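Local atomic coordinates of beta-lactamase (Sebaldella termitidis, PDB entry 6N1N), a protein that probably hydrolyses beta-lactams to substituted beta-amino acids as a class D beta-lactamase, an activity linked to antibiotic resistance. Residues 65-69 against 70-74; 112-115 against 116-119; 154-157 against 158-161; 234-237 against 238-242. All blocks are in the same frame, centred on the assembly; numbering follows the deposited sequence.

The four contacts follow one another along the chain without touching. Contact 1 lies in the loop between helices 56-63 and 92-98, contact 2 in the first half of helix 113-122, and their centres are about 20 Å apart, both resting on helix 56-63. Contact 3 ends helix 147-159, about 22 Å from contact 1 and 20 Å from contact 2, centre to centre. Contact 4 belongs to helix 228-245, across the chain's centre from contacts 1 and 2, whose centres are 32 and 34 Å away. Contacts 3 and 4 both reach strand 212-222 of the central sheet. Contact 4 alone adjoins the predicted active site, with side chains of R235 and S51 about 7 Å apart.

Contact 1 (65-69 against 70-74); sequences EVVKD and ENEAM
The carboxylate of E72 takes the backbone N-H of K68 on one of its faces: K68 N is 2.7 Å from E72 OE1 and 50° out of the carboxylate plane. E72 OE2 lies 3.9 Å from V67 CG1, where the two side chains cross at a slant. E72 reaches back to this position because CG stands anti to the backbone N (chi1 174°) and the chain continues extended. The second flat group, the carboxylate of D69, is met nearer its plane. N71 N donates to D69 OD1 at 2.8 Å from the anti side, 28° out of plane.

Two waters supplement these bonds. One donates to D69 O and E72 O, at 2.8 and 2.7 Å. The other donates to N71 OD1, with only a weak bond to D69 OD2. E70 N, buried here, has no polar partner in the model, whereas E70 OE2 forms a salt bridge with R93. On the apolar side, CE of selenomethionine M74 lies 4.1 Å from V66 CG1; V66 rests on F61 and M74 on F103. The D69 OD1 bond to the amide two residues ahead defines an Asx turn, in the loop that follows the Schellman motif at E65.

Contact 2 (112-115 against 116-119); sequences KSEK and YKEY
K115 and E118, three residues apart, pair through a salt bridge in which K115 NZ donates to E118 OE1 at 3.1 Å. The ammonium comes to the syn side of the carboxylate, 27° out of its plane. Bends at chi2 and chi3 (62° and 64°) fold the lysine over to the glutamate, and its CD meanwhile rests 3.8 Å from Y119 CE2.

The main chain is satisfied in the regular i to i+4 pattern. Y116 N donates to K112 O at 3.1 Å and K117 N to S113 O at 2.9 Å; E118 N and Y119 N do likewise to E114 O and K115 O. K112, directly before helix 113-122, is its N-cap, and its carbonyl takes the first of these bonds. S113 N, at the start, bonds to a glycerol.

Along the outer side, one water joins S113 OG and K117 NZ, 2.8 Å from each, accepting from the lysine. The extended K117 passes E114 at about a right angle, its CD 3.8 Å from E114 OE1, while the charged ends stay 4.7 Å apart between E114 OE1 and K117 NZ. Y116 OH bonds to N57 OD1 of helix 56-63, and Y119 OH to E64 OE2 just past its end.

Contact 3 (154-157 against 158-161); sequences LINL and YEEK
This is a helix C-terminus closed by a Schellman motif, where helix 147-159 stops beside strand 212-222 and helix 166-175; L154 and I155 pack on F215 of that strand. Two backbone bonds establish the motif. K161 N donates to N156 O at 2.9 Å, in the carbonyl plane, spanning five residues. Inside that ring, E160 N donates to L157 O, also at 2.9 Å, but from above the carbonyl plane. E160 carries the positive phi (56°) that reverses the chain. Ahead of the motif the helix is still regular: Y158 N bonds to L154 O at 2.9 Å and E159 N to I155 O at 2.8 Å.

The side chains follow the same turn. I155 and E159 lie side by side and point the same way, with I155 CG2 4.1 Å from E159 CD. N156 crosses K161 at about a right angle, and its OD1 rests against K161 CB. E159 then has partners on both oxygens, since OE2 bonds to the OH of Y30, whose ring Y158 meets edge-to-face, while OE1 receives the lysine just beyond the turn. E160 OE2 forms a salt bridge with K173, and the same NZ also donates to Y158 O, so that a lysine of helix 166-175 ties down one of the last carbonyls. K161, bent at chi2, chi3 and chi4, curls back until NZ lies 2.9 Å from E159 OE1, in a salt bridge where NZ meets the carboxylate from above, 66° out of its plane.

Contact 4 (234-237 against 238-242); sequences FRKQ and LTMMA. With SO4 (sulfate ion), chain C.
R235 O is gripped by two donors of one residue, T239: the hydroxyl OG1 at 2.9 Å and the amide N at 3.2 Å. They arrive from opposite faces of the carbonyl plane. The hydroxyl reaches back because OG1 is anti to its carbonyl carbon and beside its own N (chi1 -53°), which spends its proton inside the helix. The neighbouring bond is shorter, L238 N to F234 O at 2.8 Å.

CG of F234 is anti to the backbone N, which lays the ring against L238 and M241. L238 CB sits over one face, 4.1 Å from the ring centroid and 26° off the normal, a CH-pi contact. Selenium of M241 takes the edge, 5.0 Å from the centroid and 74° off the normal, a Met-aromatic contact that puts it near F234 CZ.

These residues belong to helix 228-245, which packs on the sheet of the penicillin-recognising fold: T239 rests on F216 and V218, and L238 on I220. R235 extends from CG to NE and brings its guanidinium to a sulfate, meeting O4 edge-on with NH1 at 3.1 Å and NH2 at 3.2 Å. The same sulfate bonds to T190 OG1 and to OG of the predicted nucleophile S51, so the ion, probably from the crystallisation liquor, appears to sit in the active site. R235 is thus placed consistently with the arginine that binds the substrate carboxylate in other class D enzymes.

K236 and M240 lie side by side, while Q237 crosses M241 at about a right angle; K236 NZ forms a salt bridge to E179, and Q237 OE1 accepts from R244 NH2.

Contact 1 (65-69 against 70-74)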
loop_
_atom_site.group_PDB
_atom_site.type_symbol
_atom_site.label_atom_id
_atom_site.label_comp_id
_atom_site.label_asym_id
_atom_site.label_seq_id
_atom_site.Cartn_x
_atom_site.Cartn_y
_atom_site.Cartn_z
ATOM N N GLU A 65 17.361 9.571 -6.452
ATOM C CA GLU A 65 18.241 9.083 -7.513
ATOM C C GLU A 65 18.908 7.754 -7.169
ATOM O O GLU A 65 19.960 7.418 -7.719
ATOM C CB GLU A 65 19.288 10.144 -7.869
ATOM C CG GLU A 65 18.620 11.404 -8.367
ATOM C CD GLU A 65 19.590 12.528 -8.642
ATOM O OE1 GLU A 65 20.600 12.278 -9.318
ATOM O OE2 GLU A 65 19.347 13.651 -8.157
ATOM N N VAL A 66 18.273 6.956 -6.305
ATOM C CA VAL A 66 18.738 5.592 -6.081
ATOM C C VAL A 66 18.807 4.846 -7.403
ATOM O O VAL A 66 19.773 4.110 -7.673
ATOM C CB VAL A 66 17.817 4.878 -5.074
ATOM C CG1 VAL A 66 18.169 3.395 -4.944
ATOM C CG2 VAL A 66 17.919 5.551 -3.728
ATOM N N VAL A 67 17.773 4.991 -8.228
ATOM C CA VAL A 67 17.771 4.554 -9.618
ATOM C C VAL A 67 17.376 5.763 -10.449
ATOM O O VAL A 67 16.711 6.684 -9.956
ATOM C CB VAL A 67 16.832 3.363 -9.897
ATOM C CG1 VAL A 67 17.383 2.098 -9.274
ATOM C CG2 VAL A 67 15.432 3.624 -9.367
ATOM N N LYS A 68 17.804 5.771 -11.712
ATOM C CA LYS A 68 17.534 6.908 -12.583
ATOM C C LYS A 68 16.094 6.902 -13.066
ATOM O O LYS A 68 15.477 7.966 -13.208
ATOM C CB LYS A 68 18.498 6.901 -13.773
ATOM C CG LYS A 68 18.305 8.059 -14.739
ATOM C CD LYS A 68 19.488 8.197 -15.688
ATOM C CE LYS A 68 19.296 9.357 -16.649
ATOM N NZ LYS A 68 18.128 9.142 -17.542
ATOM N N ASP A 69 15.549 5.719 -13.310
ATOM C CA ASP A 69 14.180 5.560 -13.770
ATOM C C ASP A 69 13.775 4.137 -13.411
ATOM O O ASP A 69 14.506 3.434 -12.705
ATOM C CB ASP A 69 14.046 5.864 -15.266
ATOM C CG ASP A 69 14.996 5.053 -16.122
ATOM O OD1 ASP A 69 15.110 3.834 -15.880
ATOM O OD2 ASP A 69 15.605 5.629 -17.067
ATOM N N GLU A 70 12.630 3.699 -13.934
ATOM C CA GLU A 70 12.059 2.414 -13.551
ATOM C C GLU A 70 12.583 1.271 -14.396
ATOM O O GLU A 70 12.147 0.126 -14.212
ATOM C CB GLU A 70 10.531 2.452 -13.635
ATOM C CG GLU A 70 9.896 2.275 -15.021
ATOM C CD GLU A 70 9.847 3.553 -15.840
ATOM O OE1 GLU A 70 10.622 4.501 -15.553
ATOM O OE2 GLU A 70 9.022 3.598 -16.782
ATOM N N ASN A 71 13.485 1.566 -15.328
ATOM C CA ASN A 71 14.064 0.545 -16.188
ATOM C C ASN A 71 15.485 0.179 -15.782
ATOM O O ASN A 71 16.025 -0.823 -16.276
ATOM C CB ASN A 71 14.032 1.031 -17.660
ATOM C CG ASN A 71 12.620 1.282 -18.177
ATOM O OD1 ASN A 71 12.324 2.345 -18.733
ATOM N ND2 ASN A 71 11.755 0.309 -18.020
ATOM N N GLU A 72 16.088 0.923 -14.861
ATOM C CA GLU A 72 17.475 0.691 -14.476
ATOM C C GLU A 72 17.549 -0.481 -13.517
ATOM O O GLU A 72 17.004 -0.421 -12.409
ATOM C CB GLU A 72 18.058 1.940 -13.833
ATOM C CG GLU A 72 19.473 1.747 -13.259
ATOM C CD GLU A 72 19.938 2.948 -12.445
ATOM O OE1 GLU A 72 19.655 4.088 -12.848
ATOM O OE2 GLU A 72 20.573 2.755 -11.388
ATOM N N ALA A 73 18.241 -1.541 -13.919
ATOM C CA ALA A 73 18.299 -2.718 -13.064
ATOM C C ALA A 73 19.265 -2.505 -11.912
ATOM O O ALA A 73 20.260 -1.788 -12.017
ATOM C CB ALA A 73 18.706 -3.958 -13.850
HETATM N N MSE A 74 18.922 -3.106 -10.794
HETATM C CA MSE A 74 19.812 -3.264 -9.660
HETATM C C MSE A 74 20.377 -4.687 -9.714
HETATM O O MSE A 74 19.677 -5.614 -10.109
HETATM C CB MSE A 74 19.038 -3.000 -8.383
HETATM C CG MSE A 74 19.791 -2.277 -7.359
HETATM SE SE MSE A 74 18.704 -2.335 -5.758
HETATM C CE MSE A 74 17.899 -0.568 -5.944
HETATM O O HOH W 1 14.776 0.903 -11.613
HETATM O O HOH W 2 14.473 4.270 -19.288
#

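Contact 2 (112-115 against 116-119)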
loop_
_atom_site.group_PDB
_atom_site.type_symbol
_atom_site.label_atom_id
_atom_site.label_comp_id
_atom_site.label_asym_id
_atom_site.label_seq_id
_atom_site.Cartn_x
_atom_site.Cartn_y
_atom_site.Cartn_z
ATOM N N LYS A 112 20.237 7.796 3.880
ATOM C CA LYS A 112 20.428 7.964 5.318
ATOM C C LYS A 112 19.107 7.962 6.085
ATOM O O LYS A 112 18.064 8.403 5.588
ATOM C CB LYS A 112 21.143 9.288 5.606
ATOM C CG LYS A 112 22.534 9.407 5.018
ATOM C CD LYS A 112 23.505 8.514 5.729
ATOM C CE LYS A 112 24.941 8.859 5.348
ATOM N NZ LYS A 112 25.941 7.998 6.047
ATOM N N SER A 113 19.169 7.510 7.339
ATOM C CA SER A 113 17.975 7.505 8.190
ATOM C C SER A 113 17.324 8.893 8.299
ATOM O O SER A 113 16.096 9.015 8.279
ATOM C CB SER A 113 18.345 6.953 9.569
ATOM O OG SER A 113 17.489 7.448 10.576
ATOM N N GLU A 114 18.120 9.951 8.475
ATOM C CA GLU A 114 17.503 11.276 8.606
ATOM C C GLU A 114 16.780 11.691 7.319
ATOM O O GLU A 114 15.754 12.384 7.368
ATOM C CB GLU A 114 18.558 12.303 8.990
ATOM C CG GLU A 114 17.995 13.693 9.253
ATOM C CD GLU A 114 16.820 13.686 10.216
ATOM O OE1 GLU A 114 16.913 13.014 11.270
ATOM O OE2 GLU A 114 15.800 14.345 9.902
ATOM N N LYS A 115 17.293 11.280 6.157
ATOM C CA LYS A 115 16.596 11.570 4.909
ATOM C C LYS A 115 15.254 10.858 4.854
ATOM O O LYS A 115 14.241 11.444 4.445
ATOM C CB LYS A 115 17.497 11.186 3.728
ATOM C CG LYS A 115 16.944 11.466 2.338
ATOM C CD LYS A 115 16.692 12.939 2.055
ATOM C CE LYS A 115 17.927 13.766 2.051
ATOM N NZ LYS A 115 17.555 15.209 1.850
ATOM N N TYR A 116 15.213 9.579 5.254
ATOM C CA TYR A 116 13.940 8.880 5.336
ATOM C C TYR A 116 12.977 9.594 6.272
ATOM O O TYR A 116 11.795 9.759 5.949
ATOM C CB TYR A 116 14.153 7.446 5.816
ATOM C CG TYR A 116 14.236 6.416 4.703
ATOM C CD1 TYR A 116 13.188 6.225 3.821
ATOM C CD2 TYR A 116 15.341 5.583 4.575
ATOM C CE1 TYR A 116 13.240 5.268 2.823
ATOM C CE2 TYR A 116 15.395 4.618 3.578
ATOM C CZ TYR A 116 14.345 4.460 2.699
ATOM O OH TYR A 116 14.422 3.495 1.706
ATOM N N LYS A 117 13.467 10.039 7.432
ATOM C CA LYS A 117 12.594 10.753 8.364
ATOM C C LYS A 117 12.014 12.012 7.735
ATOM O O LYS A 117 10.852 12.354 7.984
ATOM C CB LYS A 117 13.341 11.096 9.652
ATOM C CG LYS A 117 13.531 9.881 10.562
ATOM C CD LYS A 117 14.384 10.217 11.772
ATOM C CE LYS A 117 14.574 8.992 12.653
ATOM N NZ LYS A 117 15.563 9.230 13.738
ATOM N N GLU A 118 12.799 12.700 6.897
ATOM C CA GLU A 118 12.289 13.870 6.185
ATOM C C GLU A 118 11.118 13.511 5.289
ATOM O O GLU A 118 10.099 14.214 5.264
ATOM C CB GLU A 118 13.385 14.507 5.343
ATOM C CG GLU A 118 14.457 15.218 6.119
ATOM C CD GLU A 118 15.559 15.701 5.188
ATOM O OE1 GLU A 118 15.310 15.769 3.957
ATOM O OE2 GLU A 118 16.663 15.992 5.676
ATOM N N TYR A 119 11.241 12.408 4.533
ATOM C CA TYR A 119 10.148 11.961 3.685
ATOM C C TYR A 119 8.944 11.494 4.491
ATOM O O TYR A 119 7.801 11.756 4.113
ATOM C CB TYR A 119 10.633 10.852 2.745
ATOM C CG TYR A 119 11.385 11.390 1.548
ATOM C CD1 TYR A 119 10.711 12.015 0.507
ATOM C CD2 TYR A 119 12.768 11.297 1.469
ATOM C CE1 TYR A 119 11.396 12.510 -0.594
ATOM C CE2 TYR A 119 13.462 11.785 0.372
ATOM C CZ TYR A 119 12.771 12.395 -0.649
ATOM O OH TYR A 119 13.470 12.887 -1.730
HETATM O O HOH W 3 18.017 9.465 12.373
#

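Contact 3 (154-157 against 158-161)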
loop_
_atom_site.group_PDB
_atom_site.type_symbol
_atom_site.label_atom_id
_atom_site.label_comp_id
_atom_site.label_asym_id
_atom_site.label_seq_id
_atom_site.Cartn_x
_atom_site.Cartn_y
_atom_site.Cartn_z
ATOM N N LEU A 154 -2.189 8.617 0.081
ATOM C CA LEU A 154 -2.483 8.311 -1.310
ATOM C C LEU A 154 -3.209 9.468 -2.000
ATOM O O LEU A 154 -2.963 9.708 -3.175
ATOM C CB LEU A 154 -3.302 7.036 -1.413
ATOM C CG LEU A 154 -2.560 5.755 -1.039
ATOM C CD1 LEU A 154 -3.518 4.635 -0.740
ATOM C CD2 LEU A 154 -1.605 5.348 -2.150
ATOM N N ILE A 155 -4.087 10.190 -1.283
ATOM C CA ILE A 155 -4.738 11.370 -1.862
ATOM C C ILE A 155 -3.700 12.429 -2.208
ATOM O O ILE A 155 -3.749 13.063 -3.277
ATOM C CB ILE A 155 -5.801 11.929 -0.896
ATOM C CG1 ILE A 155 -6.957 10.954 -0.702
ATOM C CG2 ILE A 155 -6.353 13.253 -1.406
ATOM C CD1 ILE A 155 -7.845 11.284 0.470
ATOM N N ASN A 156 -2.790 12.698 -1.275
ATOM C CA ASN A 156 -1.720 13.649 -1.531
ATOM C C ASN A 156 -0.835 13.213 -2.697
ATOM O O ASN A 156 -0.334 14.051 -3.439
ATOM C CB ASN A 156 -0.891 13.852 -0.260
ATOM C CG ASN A 156 -1.557 14.805 0.707
ATOM O OD1 ASN A 156 -2.105 15.823 0.298
ATOM N ND2 ASN A 156 -1.530 14.475 1.985
ATOM N N LEU A 157 -0.575 11.910 -2.836
ATOM C CA LEU A 157 0.149 11.419 -4.005
ATOM C C LEU A 157 -0.626 11.707 -5.287
ATOM O O LEU A 157 -0.086 12.281 -6.257
ATOM C CB LEU A 157 0.433 9.905 -3.829
ATOM C CG LEU A 157 1.372 9.157 -4.771
ATOM C CD1 LEU A 157 1.607 7.683 -4.328
ATOM C CD2 LEU A 157 0.895 9.164 -6.194
ATOM N N TYR A 158 -1.911 11.339 -5.302
ATOM C CA TYR A 158 -2.753 11.592 -6.465
ATOM C C TYR A 158 -2.795 13.070 -6.833
ATOM O O TYR A 158 -2.713 13.417 -8.022
ATOM C CB TYR A 158 -4.156 11.057 -6.188
ATOM C CG TYR A 158 -5.137 11.360 -7.301
ATOM C CD1 TYR A 158 -5.107 10.646 -8.485
ATOM C CD2 TYR A 158 -6.076 12.358 -7.161
ATOM C CE1 TYR A 158 -5.993 10.922 -9.522
ATOM C CE2 TYR A 158 -6.962 12.642 -8.167
ATOM C CZ TYR A 158 -6.926 11.911 -9.351
ATOM O OH TYR A 158 -7.825 12.210 -10.355
ATOM N N GLU A 159 -2.954 13.948 -5.848
ATOM C CA GLU A 159 -2.984 15.387 -6.091
ATOM C C GLU A 159 -1.603 15.964 -6.355
ATOM O O GLU A 159 -1.494 17.138 -6.735
ATOM C CB GLU A 159 -3.631 16.091 -4.897
ATOM C CG GLU A 159 -5.141 15.875 -4.851
ATOM C CD GLU A 159 -5.822 16.584 -3.691
ATOM O OE1 GLU A 159 -5.116 16.966 -2.731
ATOM O OE2 GLU A 159 -7.060 16.761 -3.758
ATOM N N GLU A 160 -0.560 15.152 -6.188
ATOM C CA GLU A 160 0.843 15.552 -6.352
ATOM C C GLU A 160 1.208 16.739 -5.461
ATOM O O GLU A 160 1.899 17.679 -5.868
ATOM C CB GLU A 160 1.162 15.811 -7.831
ATOM C CG GLU A 160 0.752 14.606 -8.666
ATOM C CD GLU A 160 1.371 14.494 -10.041
ATOM O OE1 GLU A 160 2.217 15.328 -10.427
ATOM O OE2 GLU A 160 0.970 13.543 -10.728
ATOM N N LYS A 161 0.771 16.670 -4.200
ATOM C CA LYS A 161 1.010 17.730 -3.231
ATOM C C LYS A 161 2.390 17.690 -2.596
ATOM O O LYS A 161 2.850 18.719 -2.063
ATOM C CB LYS A 161 -0.038 17.658 -2.117
ATOM C CG LYS A 161 -1.451 18.094 -2.531
ATOM C CD LYS A 161 -1.493 19.537 -2.982
ATOM C CE LYS A 161 -2.752 20.244 -2.491
ATOM N NZ LYS A 161 -3.993 19.649 -3.051
HETATM O O HOH W 4 -4.732 16.311 -0.186
#

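Contact 4 (234-237 against 238-242)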
loop_
_atom_site.group_PDB
_atom_site.type_symbol
_atom_site.label_atom_id
_atom_site.label_comp_id
_atom_site.label_asym_id
_atom_site.label_seq_id
_atom_site.Cartn_x
_atom_site.Cartn_y
_atom_site.Cartn_z
ATOM N N PHE A 234 -7.041 -13.935 -1.321
ATOM C CA PHE A 234 -8.395 -13.385 -1.359
ATOM C C PHE A 234 -8.436 -11.871 -1.198
ATOM O O PHE A 234 -9.449 -11.261 -1.545
ATOM C CB PHE A 234 -9.249 -14.056 -0.258
ATOM C CG PHE A 234 -10.690 -13.618 -0.213
ATOM C CD1 PHE A 234 -11.505 -13.753 -1.314
ATOM C CD2 PHE A 234 -11.229 -13.078 0.949
ATOM C CE1 PHE A 234 -12.830 -13.351 -1.274
ATOM C CE2 PHE A 234 -12.555 -12.670 0.998
ATOM C CZ PHE A 234 -13.359 -12.821 -0.099
ATOM N N ARG A 235 -7.363 -11.233 -0.716
ATOM C CA ARG A 235 -7.469 -9.835 -0.309
ATOM C C ARG A 235 -7.882 -8.919 -1.455
ATOM O O ARG A 235 -8.658 -7.978 -1.248
ATOM C CB ARG A 235 -6.153 -9.351 0.305
ATOM C CG ARG A 235 -4.957 -9.394 -0.610
ATOM C CD ARG A 235 -3.703 -9.371 0.220
ATOM N NE ARG A 235 -2.585 -10.063 -0.397
ATOM C CZ ARG A 235 -1.332 -9.971 0.037
ATOM N NH1 ARG A 235 -1.044 -9.193 1.075
ATOM N NH2 ARG A 235 -0.366 -10.635 -0.579
ATOM N N LYS A 236 -7.387 -9.164 -2.664
ATOM C CA LYS A 236 -7.770 -8.290 -3.775
ATOM C C LYS A 236 -9.223 -8.534 -4.176
ATOM O O LYS A 236 -9.991 -7.580 -4.368
ATOM C CB LYS A 236 -6.792 -8.488 -4.934
ATOM C CG LYS A 236 -7.345 -8.113 -6.297
ATOM C CD LYS A 236 -6.230 -7.706 -7.250
ATOM C CE LYS A 236 -6.647 -7.875 -8.699
ATOM N NZ LYS A 236 -8.065 -7.476 -8.903
ATOM N N GLN A 237 -9.655 -9.801 -4.200
ATOM C CA GLN A 237 -11.043 -10.098 -4.535
ATOM C C GLN A 237 -12.018 -9.546 -3.496
ATOM O O GLN A 237 -13.093 -9.060 -3.855
ATOM C CB GLN A 237 -11.237 -11.609 -4.697
ATOM C CG GLN A 237 -12.665 -12.015 -5.017
ATOM C CD GLN A 237 -13.201 -11.403 -6.310
ATOM O OE1 GLN A 237 -14.379 -11.090 -6.397
ATOM N NE2 GLN A 237 -12.338 -11.253 -7.322
ATOM N N LEU A 238 -11.662 -9.604 -2.206
ATOM C CA LEU A 238 -12.485 -8.964 -1.180
ATOM C C LEU A 238 -12.672 -7.476 -1.476
ATOM O O LEU A 238 -13.777 -6.934 -1.338
ATOM C CB LEU A 238 -11.820 -9.148 0.190
ATOM C CG LEU A 238 -12.551 -8.614 1.427
ATOM C CD1 LEU A 238 -11.992 -9.289 2.686
ATOM C CD2 LEU A 238 -12.461 -7.094 1.599
ATOM N N THR A 239 -11.586 -6.801 -1.848
ATOM C CA THR A 239 -11.657 -5.388 -2.200
ATOM C C THR A 239 -12.606 -5.171 -3.378
ATOM O O THR A 239 -13.439 -4.247 -3.362
ATOM C CB THR A 239 -10.237 -4.892 -2.498
ATOM O OG1 THR A 239 -9.385 -5.214 -1.383
ATOM C CG2 THR A 239 -10.195 -3.404 -2.711
HETATM N N MSE A 240 -12.518 -6.026 -4.403
HETATM C CA MSE A 240 -13.378 -5.876 -5.579
HETATM C C MSE A 240 -14.829 -6.116 -5.216
HETATM O O MSE A 240 -15.719 -5.453 -5.752
HETATM C CB MSE A 240 -12.975 -6.837 -6.706
HETATM C CG MSE A 240 -11.502 -6.719 -7.134
HETATM SE SE MSE A 240 -10.960 -4.927 -7.721
HETATM C CE MSE A 240 -11.487 -5.093 -9.599
HETATM N N MSE A 241 -15.070 -7.070 -4.314
HETATM C CA MSE A 241 -16.432 -7.298 -3.824
HETATM C C MSE A 241 -17.001 -6.071 -3.113
HETATM O O MSE A 241 -18.172 -5.738 -3.308
HETATM C CB MSE A 241 -16.476 -8.529 -2.903
HETATM C CG MSE A 241 -16.326 -9.800 -3.678
HETATM SE SE MSE A 241 -16.092 -11.306 -2.455
HETATM C CE MSE A 241 -17.380 -10.756 -1.171
ATOM N N ALA A 242 -16.187 -5.420 -2.277
ATOM C CA ALA A 242 -16.616 -4.182 -1.644
ATOM C C ALA A 242 -16.948 -3.125 -2.690
ATOM O O ALA A 242 -17.975 -2.445 -2.575
ATOM C CB ALA A 242 -15.543 -3.672 -0.689
HETATM S S SO4 C . 3.098 -8.938 -0.341
HETATM O O1 SO4 C . 3.405 -10.336 -0.653
HETATM O O2 SO4 C . 4.323 -8.230 0.122
HETATM O O3 SO4 C . 2.638 -8.266 -1.552
HETATM O O4 SO4 C . 2.055 -8.928 0.688
#